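Local coordinates for protein probable DNA endonuclease SmrA (Escherichia coli, PDB 3QD7) that binds DNA and has DNA endonuclease activity, as a small MutS-related protein that stands alone, seen here as the piece that carries its Smr domain, at residues L15-L20 with H92-R97; H83-D88 with G121-C126; A112-L117 with A125-L130. One frame throughout, in Å; residues are numbered along the deposited sequence.

Contact 1. Residues L15-L20 with H92-R97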
loop_
_atom_site.group_PDB
_atom_site.type_symbol
_atom_site.label_atom_id
_atom_site.label_comp_id
_atom_site.label_asym_id
_atom_site.label_seq_id
_atom_site.Cartn_x
_atom_site.Cartn_y
_atom_site.Cartn_z
ATOM N N LEU A 15 -9.134 -3.996 -13.298
ATOM C CA LEU A 15 -9.067 -3.204 -12.088
ATOM C C LEU A 15 -10.458 -3.145 -11.491
ATOM O O LEU A 15 -11.432 -2.817 -12.177
ATOM C CB LEU A 15 -8.539 -1.784 -12.336
ATOM C CG LEU A 15 -8.408 -0.925 -11.059
ATOM C CD1 LEU A 15 -7.599 -1.643 -9.986
ATOM C CD2 LEU A 15 -7.805 0.430 -11.367
ATOM N N ASP A 16 -10.525 -3.539 -10.228
ATOM C CA ASP A 16 -11.685 -3.378 -9.389
ATOM C C ASP A 16 -11.564 -2.007 -8.692
ATOM O O ASP A 16 -10.882 -1.878 -7.670
ATOM C CB ASP A 16 -11.795 -4.555 -8.387
ATOM C CG ASP A 16 -10.438 -5.282 -8.124
ATOM O OD1 ASP A 16 -9.551 -5.341 -9.027
ATOM O OD2 ASP A 16 -10.262 -5.834 -7.002
ATOM N N ILE A 17 -12.211 -0.991 -9.271
ATOM C CA ILE A 17 -12.117 0.389 -8.786
ATOM C C ILE A 17 -12.824 0.510 -7.456
ATOM O O ILE A 17 -13.966 0.066 -7.317
ATOM C CB ILE A 17 -12.665 1.399 -9.811
ATOM C CG1 ILE A 17 -11.770 1.378 -11.052
ATOM C CG2 ILE A 17 -12.705 2.823 -9.230
ATOM C CD1 ILE A 17 -12.398 2.006 -12.293
ATOM N N ILE A 18 -12.132 1.088 -6.475
ATOM C CA ILE A 18 -12.719 1.259 -5.150
ATOM C C ILE A 18 -13.426 2.617 -5.025
ATOM O O ILE A 18 -12.823 3.676 -5.275
ATOM C CB ILE A 18 -11.693 1.035 -4.007
ATOM C CG1 ILE A 18 -11.015 -0.326 -4.164
ATOM C CG2 ILE A 18 -12.368 1.124 -2.603
ATOM C CD1 ILE A 18 -9.728 -0.390 -3.437
ATOM N N PRO A 19 -14.724 2.586 -4.677
ATOM C CA PRO A 19 -15.472 3.835 -4.516
ATOM C C PRO A 19 -14.826 4.718 -3.466
ATOM O O PRO A 19 -14.211 4.200 -2.539
ATOM C CB PRO A 19 -16.849 3.355 -4.055
ATOM C CG PRO A 19 -16.978 1.999 -4.710
ATOM C CD PRO A 19 -15.600 1.402 -4.650
ATOM N N LEU A 20 -14.952 6.038 -3.617
ATOM C CA LEU A 20 -14.335 6.977 -2.671
ATOM C C LEU A 20 -14.910 6.809 -1.262
ATOM O O LEU A 20 -14.247 7.106 -0.264
ATOM C CB LEU A 20 -14.516 8.426 -3.139
ATOM C CG LEU A 20 -13.891 8.899 -4.457
ATOM C CD1 LEU A 20 -14.232 10.390 -4.645
ATOM C CD2 LEU A 20 -12.378 8.658 -4.529
ATOM N N HIS A 92 -7.209 10.039 -10.982
ATOM C CA HIS A 92 -5.956 9.304 -11.057
ATOM C C HIS A 92 -5.566 8.746 -9.699
ATOM O O HIS A 92 -5.138 7.590 -9.597
ATOM C CB HIS A 92 -4.841 10.201 -11.605
ATOM C CG HIS A 92 -3.506 9.525 -11.662
ATOM N ND1 HIS A 92 -3.189 8.588 -12.619
ATOM C CD2 HIS A 92 -2.416 9.639 -10.873
ATOM C CE1 HIS A 92 -1.954 8.161 -12.424
ATOM N NE2 HIS A 92 -1.463 8.784 -11.369
ATOM N N ALA A 93 -5.730 9.568 -8.663
ATOM C CA ALA A 93 -5.446 9.185 -7.277
ATOM C C ALA A 93 -6.238 7.947 -6.830
ATOM O O ALA A 93 -5.685 7.055 -6.181
ATOM C CB ALA A 93 -5.725 10.361 -6.339
ATOM N N ASN A 94 -7.525 7.902 -7.166
ATOM C CA ASN A 94 -8.335 6.728 -6.841
ATOM C C ASN A 94 -7.985 5.478 -7.670
ATOM O O ASN A 94 -8.119 4.352 -7.192
ATOM C CB ASN A 94 -9.844 7.021 -6.969
ATOM C CG ASN A 94 -10.674 5.967 -6.255
ATOM O OD1 ASN A 94 -11.504 5.259 -6.857
ATOM N ND2 ASN A 94 -10.417 5.823 -4.968
ATOM N N ILE A 95 -7.578 5.685 -8.919
ATOM C CA ILE A 95 -7.102 4.580 -9.751
ATOM C C ILE A 95 -5.814 4.004 -9.147
ATOM O O ILE A 95 -5.684 2.785 -8.978
ATOM C CB ILE A 95 -6.860 5.004 -11.225
ATOM C CG1 ILE A 95 -8.166 5.435 -11.923
ATOM C CG2 ILE A 95 -6.206 3.885 -12.000
ATOM C CD1 ILE A 95 -9.325 4.468 -11.775
ATOM N N VAL A 96 -4.870 4.888 -8.833
ATOM C CA VAL A 96 -3.669 4.510 -8.106
ATOM C C VAL A 96 -3.994 3.781 -6.783
ATOM O O VAL A 96 -3.428 2.721 -6.520
ATOM C CB VAL A 96 -2.724 5.707 -7.843
ATOM C CG1 VAL A 96 -1.504 5.282 -6.967
ATOM C CG2 VAL A 96 -2.215 6.274 -9.163
ATOM N N ARG A 97 -4.886 4.365 -5.976
ATOM C CA ARG A 97 -5.327 3.784 -4.718
ATOM C C ARG A 97 -5.871 2.367 -4.950
ATOM O O ARG A 97 -5.597 1.448 -4.173
ATOM C CB ARG A 97 -6.412 4.670 -4.073
ATOM C CG ARG A 97 -6.744 4.277 -2.609
ATOM C CD ARG A 97 -7.790 5.185 -1.977
ATOM N NE ARG A 97 -9.110 5.000 -2.579
ATOM C CZ ARG A 97 -10.201 4.611 -1.927
ATOM N NH1 ARG A 97 -10.173 4.362 -0.610
ATOM N NH2 ARG A 97 -11.333 4.469 -2.609
#
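Arg97 NH2 reaches two successive backbone carbonyls of the loop 15-20. It donates to Pro19 O at 2.9 Å, with that oxygen close to the guanidinium plane although the nitrogen stands well above the plane of the peptide carbonyl, and it makes a longer, weak bond to Ile18 O at 3.2 Å. Arg97 CG lies anti to its backbone N (chi1 -169°), and a bend at chi3 turns NE. An arginine suits the place because one planar group can serve several carbonyls: NH1, the other terminal nitrogen, donates to Gln22 O further along the same loop. Ile18 CG2 lies 3.5 Å from Arg97 NH2, the two side chains crossing at about a right angle. Asn94, about one turn earlier on helix 92-105, directs its CB toward the loop, and Leu20 CD2 lies 3.6 Å from Asn94 CG. Apolar contacts complete the interface. Leu15 CD2 meets Ile95 CG2 at 3.9 Å, and Ile17 CD1 meets Ile95 CD1 at 4.0 Å, so the two branches of one beta-branched residue serve two loop residues. Ser98 adds a bond from the helix to Ile18 N, and Asp16 turns to a salt bridge with Arg102. The loop, which precedes strand 25-27, thus lies along the first turns of the helix without regular secondary structure of its own. The buried Arg97 guanidinium is met by backbone carbonyls, whose dipoles probably ease its positive charge, while Leu15 and Ile17 add apolar contacts.

Contact 2. Residues H83-D88 with G121-C126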
loop_
_atom_site.group_PDB
_atom_site.type_symbol
_atom_site.label_atom_id
_atom_site.label_comp_id
_atom_site.label_asym_id
_atom_site.label_seq_id
_atom_site.Cartn_x
_atom_site.Cartn_y
_atom_site.Cartn_z
ATOM N N HIS A 83 -0.873 7.606 -1.893
ATOM C CA HIS A 83 -1.457 7.612 -3.245
ATOM C C HIS A 83 -2.172 8.920 -3.601
ATOM O O HIS A 83 -2.284 9.255 -4.776
ATOM C CB HIS A 83 -2.408 6.437 -3.411
ATOM C CG HIS A 83 -3.391 6.317 -2.298
ATOM N ND1 HIS A 83 -3.327 5.312 -1.360
ATOM C CD2 HIS A 83 -4.447 7.090 -1.959
ATOM C CE1 HIS A 83 -4.309 5.467 -0.494
ATOM N NE2 HIS A 83 -4.993 6.548 -0.828
ATOM N N GLY A 84 -2.652 9.649 -2.590
ATOM C CA GLY A 84 -3.362 10.899 -2.825
ATOM C C GLY A 84 -4.870 10.749 -2.708
ATOM O O GLY A 84 -5.385 9.638 -2.659
ATOM N N LYS A 85 -5.571 11.884 -2.656
ATOM C CA LYS A 85 -7.034 11.905 -2.566
ATOM C C LYS A 85 -7.605 12.330 -3.913
ATOM O O LYS A 85 -7.108 13.252 -4.547
ATOM C CB LYS A 85 -7.517 12.857 -1.453
ATOM C CG LYS A 85 -6.818 12.711 -0.098
ATOM C CD LYS A 85 -7.338 13.726 0.925
ATOM C CE LYS A 85 -6.623 13.608 2.286
ATOM N NZ LYS A 85 -7.353 14.423 3.353
ATOM N N GLY A 86 -8.637 11.635 -4.360
ATOM C CA GLY A 86 -9.266 11.931 -5.644
ATOM C C GLY A 86 -10.579 12.662 -5.465
ATOM O O GLY A 86 -11.201 12.590 -4.412
ATOM N N ARG A 87 -11.011 13.365 -6.495
ATOM C CA ARG A 87 -12.303 14.028 -6.437
ATOM C C ARG A 87 -13.464 13.117 -6.880
ATOM O O ARG A 87 -14.580 13.282 -6.417
ATOM C CB ARG A 87 -12.274 15.369 -7.190
ATOM C CG ARG A 87 -11.211 16.377 -6.671
ATOM C CD ARG A 87 -11.191 16.496 -5.130
ATOM N NE ARG A 87 -9.883 16.914 -4.616
ATOM C CZ ARG A 87 -9.395 16.603 -3.412
ATOM N NH1 ARG A 87 -10.085 15.854 -2.555
ATOM N NH2 ARG A 87 -8.198 17.037 -3.059
ATOM N N ASP A 88 -13.198 12.158 -7.761
ATOM C CA ASP A 88 -14.191 11.123 -8.096
ATOM C C ASP A 88 -13.577 9.714 -8.212
ATOM O O ASP A 88 -12.344 9.568 -8.141
ATOM C CB ASP A 88 -15.017 11.499 -9.335
ATOM C CG ASP A 88 -14.167 11.722 -10.567
ATOM O OD1 ASP A 88 -13.720 12.875 -10.774
ATOM O OD2 ASP A 88 -13.972 10.755 -11.351
ATOM N N GLY A 121 -1.450 11.606 6.366
ATOM C CA GLY A 121 -2.032 11.830 5.049
ATOM C C GLY A 121 -3.493 11.409 4.923
ATOM O O GLY A 121 -4.116 11.636 3.892
ATOM N N GLY A 122 -4.033 10.791 5.976
ATOM C CA GLY A 122 -5.457 10.409 6.014
ATOM C C GLY A 122 -5.892 9.540 4.857
ATOM O O GLY A 122 -5.192 8.600 4.453
ATOM N N SER A 123 -7.039 9.886 4.298
ATOM C CA SER A 123 -7.611 9.149 3.169
ATOM C C SER A 123 -6.726 9.165 1.894
ATOM O O SER A 123 -7.007 8.459 0.923
ATOM C CB SER A 123 -9.046 9.636 2.880
ATOM O OG SER A 123 -9.028 10.773 2.039
ATOM N N GLY A 124 -5.640 9.943 1.909
ATOM C CA GLY A 124 -4.680 9.895 0.791
ATOM C C GLY A 124 -3.546 8.893 0.952
ATOM O O GLY A 124 -2.639 8.851 0.114
ATOM N N ALA A 125 -3.557 8.095 2.018
ATOM C CA ALA A 125 -2.429 7.172 2.276
ATOM C C ALA A 125 -2.884 5.946 2.976
ATOM O O ALA A 125 -3.955 5.951 3.606
ATOM C CB ALA A 125 -1.351 7.884 3.126
ATOM N N CYS A 126 -2.098 4.881 2.929
ATOM C CA CYS A 126 -2.425 3.737 3.768
ATOM C C CYS A 126 -1.216 3.141 4.488
ATOM O O CYS A 126 -0.080 3.168 3.981
ATOM C CB CYS A 126 -3.219 2.673 2.997
ATOM S SG CYS A 126 -2.256 1.831 1.766
#
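His83 sits where the loop after strand 78-82 meets the segment 121-126, a loop with a short 3-10 piece that leads into strand 125-130, and its side chain runs beside that segment from CB to NE2. With chi1 at 49°, CG stands between the backbone N and the carbonyl carbon, and the ring lies with one face toward Gly124 O. CG lies 3.6 Å from Gly124 O, and CD2 comes to 3.3 Å of the same oxygen, which rests toward the rim. CE1 lies 3.7 Å from Ala125 N. At the tip NE2 donates to Ser123 O at 3.3 Å, the oxygen a little out of the ring plane. Both pieces belong to the Smr domain, an alpha/beta fold whose central sheet here sends strand 78-82 into one loop and receives strand 125-130 from the other. Gly124 O accepts two backbone hydrogen bonds, from His83 N at 2.9 Å and, straighter, from Gly84 N at 2.8 Å. Glycine suits position 84, whose positive phi would jam a CB against the preceding carbonyl oxygen, and position 124, where a CB would press on Gly84 C and Lys85 CG. Lys85, extended beyond CG, lays its methylenes beside the 3-10 piece, with CD 3.6 Å from Ser123 OG.

Contact 3. Residues A112-L117 with A125-L130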
loop_
_atom_site.group_PDB
_atom_site.type_symbol
_atom_site.label_atom_id
_atom_site.label_comp_id
_atom_site.label_asym_id
_atom_site.label_seq_id
_atom_site.Cartn_x
_atom_site.Cartn_y
_atom_site.Cartn_z
ATOM N N ALA A 112 -1.664 -7.013 6.467
ATOM C CA ALA A 112 -2.833 -6.178 6.559
ATOM C C ALA A 112 -2.516 -4.795 6.013
ATOM O O ALA A 112 -1.357 -4.411 5.918
ATOM C CB ALA A 112 -3.285 -6.067 8.050
ATOM N N TYR A 113 -3.553 -4.037 5.688
ATOM C CA TYR A 113 -3.431 -2.614 5.473
ATOM C C TYR A 113 -4.737 -1.924 5.861
ATOM O O TYR A 113 -5.784 -2.584 6.033
ATOM C CB TYR A 113 -2.983 -2.253 4.038
ATOM C CG TYR A 113 -3.873 -2.744 2.902
ATOM C CD1 TYR A 113 -5.070 -2.138 2.622
ATOM C CD2 TYR A 113 -3.468 -3.801 2.081
ATOM C CE1 TYR A 113 -5.872 -2.576 1.594
ATOM C CE2 TYR A 113 -4.276 -4.239 1.021
ATOM C CZ TYR A 113 -5.468 -3.623 0.795
ATOM O OH TYR A 113 -6.271 -4.037 -0.227
ATOM N N CYS A 114 -4.661 -0.601 6.016
ATOM C CA CYS A 114 -5.849 0.224 6.285
ATOM C C CYS A 114 -5.557 1.700 6.005
ATOM O O CYS A 114 -4.405 2.107 5.929
ATOM C CB CYS A 114 -6.330 0.046 7.718
ATOM S SG CYS A 114 -5.215 0.811 8.912
ATOM N N THR A 115 -6.613 2.493 5.864
ATOM C CA THR A 115 -6.465 3.922 5.584
ATOM C C THR A 115 -5.668 4.560 6.746
ATOM O O THR A 115 -5.832 4.164 7.889
ATOM C CB THR A 115 -7.865 4.560 5.323
ATOM O OG1 THR A 115 -8.478 3.917 4.197
ATOM C CG2 THR A 115 -7.750 6.008 4.986
ATOM N N ALA A 116 -4.757 5.479 6.433
ATOM C CA ALA A 116 -3.942 6.169 7.437
ATOM C C ALA A 116 -4.750 7.158 8.282
ATOM O O ALA A 116 -5.800 7.608 7.874
ATOM C CB ALA A 116 -2.809 6.899 6.753
ATOM N N LEU A 117 -4.243 7.490 9.464
ATOM C CA LEU A 117 -4.748 8.615 10.251
ATOM C C LEU A 117 -4.395 9.918 9.517
ATOM O O LEU A 117 -3.455 9.927 8.710
ATOM C CB LEU A 117 -4.112 8.574 11.647
ATOM C CG LEU A 117 -4.796 7.748 12.755
ATOM C CD1 LEU A 117 -5.605 6.585 12.239
ATOM C CD2 LEU A 117 -3.768 7.249 13.741
ATOM N N ALA A 125 -3.557 8.095 2.018
ATOM C CA ALA A 125 -2.429 7.172 2.276
ATOM C C ALA A 125 -2.884 5.946 2.976
ATOM O O ALA A 125 -3.955 5.951 3.606
ATOM C CB ALA A 125 -1.351 7.884 3.126
ATOM N N CYS A 126 -2.098 4.881 2.929
ATOM C CA CYS A 126 -2.425 3.737 3.768
ATOM C C CYS A 126 -1.216 3.141 4.488
ATOM O O CYS A 126 -0.080 3.168 3.981
ATOM C CB CYS A 126 -3.219 2.673 2.997
ATOM S SG CYS A 126 -2.256 1.831 1.766
ATOM N N TYR A 127 -1.490 2.648 5.690
ATOM C CA TYR A 127 -0.562 1.912 6.536
ATOM C C TYR A 127 -0.553 0.510 6.027
ATOM O O TYR A 127 -1.613 -0.019 5.691
ATOM C CB TYR A 127 -1.111 1.818 7.966
ATOM C CG TYR A 127 -1.163 3.118 8.699
ATOM C CD1 TYR A 127 -0.214 4.101 8.450
ATOM C CD2 TYR A 127 -2.141 3.366 9.669
ATOM C CE1 TYR A 127 -0.224 5.289 9.118
ATOM C CE2 TYR A 127 -2.159 4.570 10.351
ATOM C CZ TYR A 127 -1.185 5.522 10.061
ATOM O OH TYR A 127 -1.151 6.721 10.701
ATOM N N VAL A 128 0.610 -0.124 6.041
ATOM C CA VAL A 128 0.719 -1.498 5.615
ATOM C C VAL A 128 1.504 -2.277 6.686
ATOM O O VAL A 128 2.583 -1.841 7.117
ATOM C CB VAL A 128 1.436 -1.603 4.218
ATOM C CG1 VAL A 128 1.473 -3.050 3.702
ATOM C CG2 VAL A 128 0.822 -0.656 3.195
ATOM N N ALA A 129 0.964 -3.423 7.112
ATOM C CA ALA A 129 1.682 -4.302 8.038
ATOM C C ALA A 129 2.472 -5.345 7.250
ATOM O O ALA A 129 1.925 -6.018 6.379
ATOM C CB ALA A 129 0.731 -4.971 9.036
ATOM N N LEU A 130 3.751 -5.464 7.581
ATOM C CA LEU A 130 4.656 -6.370 6.889
ATOM C C LEU A 130 5.146 -7.447 7.865
ATOM O O LEU A 130 5.509 -7.137 9.001
ATOM C CB LEU A 130 5.852 -5.576 6.333
ATOM C CG LEU A 130 5.916 -5.034 4.896
ATOM C CD1 LEU A 130 4.622 -4.756 4.219
ATOM C CD2 LEU A 130 6.759 -3.815 4.830
#
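A beta hairpin built from strands 110-115 and 125-130 is the setting; its segments 112-115 and 125-130 run antiparallel, at 159° between their N-to-C directions. Cys114 and Tyr127 form a hydrogen-bonded pair, Tyr127 N donating to Cys114 O at 3.0 Å and Cys114 N returning to Tyr127 O at 3.1 Å. One further backbone bond, Ala116 N to Ala125 O at 3.0 Å, follows just beyond the end of the first strand. Tyr127 buries more surface in this contact than any other residue of the two segments. Its CG lies anti to the carbonyl carbon (chi1 -68°), and the ring extends over Ala116, whose CA makes a CH-pi contact 3.9 Å from the ring centroid. The small alanine allows this close approach, and its CB touches Tyr127 CE1 as well. Cys114 SG comes instead to the ring edge, 4.1 Å from Tyr127 CD2, a sulfur-aromatic contact. The hydroxyl takes a weak bond from Leu117 N but has a stronger partner in His120 ND1. On the opposite face, Tyr113 CB packs on Val128 CG2 at 4.2 Å, while the phenol ring leads off toward Phe26. Strand 125-130 is flanked on its other edge by strand 78-82, and strand 110-115 by strand 25-27. Helix 37-40 lies against the face bearing Cys114, Tyr127 and Ala129, where Leu39 touches all three, while Tyr113 OH makes a weak hydrogen bond with Ala101 O of helix 92-105 on the other face.

Contacts 1 and 2 have centres about 10 Å apart and touch: Arg97 CD packs on His83 NE2 at 3.3 Å, so the start of helix 92-105 meets the loop that leads into it. Contact 2 and contact 3, centres about 12 Å apart, share Ala125 and Cys126 at the start of strand 125-130, and Gly122 N probably bonds Leu117 O. Contacts 1 and 3 do not touch, their centres lying about 16 Å apart. Along the chain contacts 1 and 2 interleave, while contact 3 opens after contact 1 has closed. Together they join the loop before strand 25-27 and the start of helix 92-105 to the hairpin in the sheet, bringing parts far apart in sequence into one Smr-domain fold.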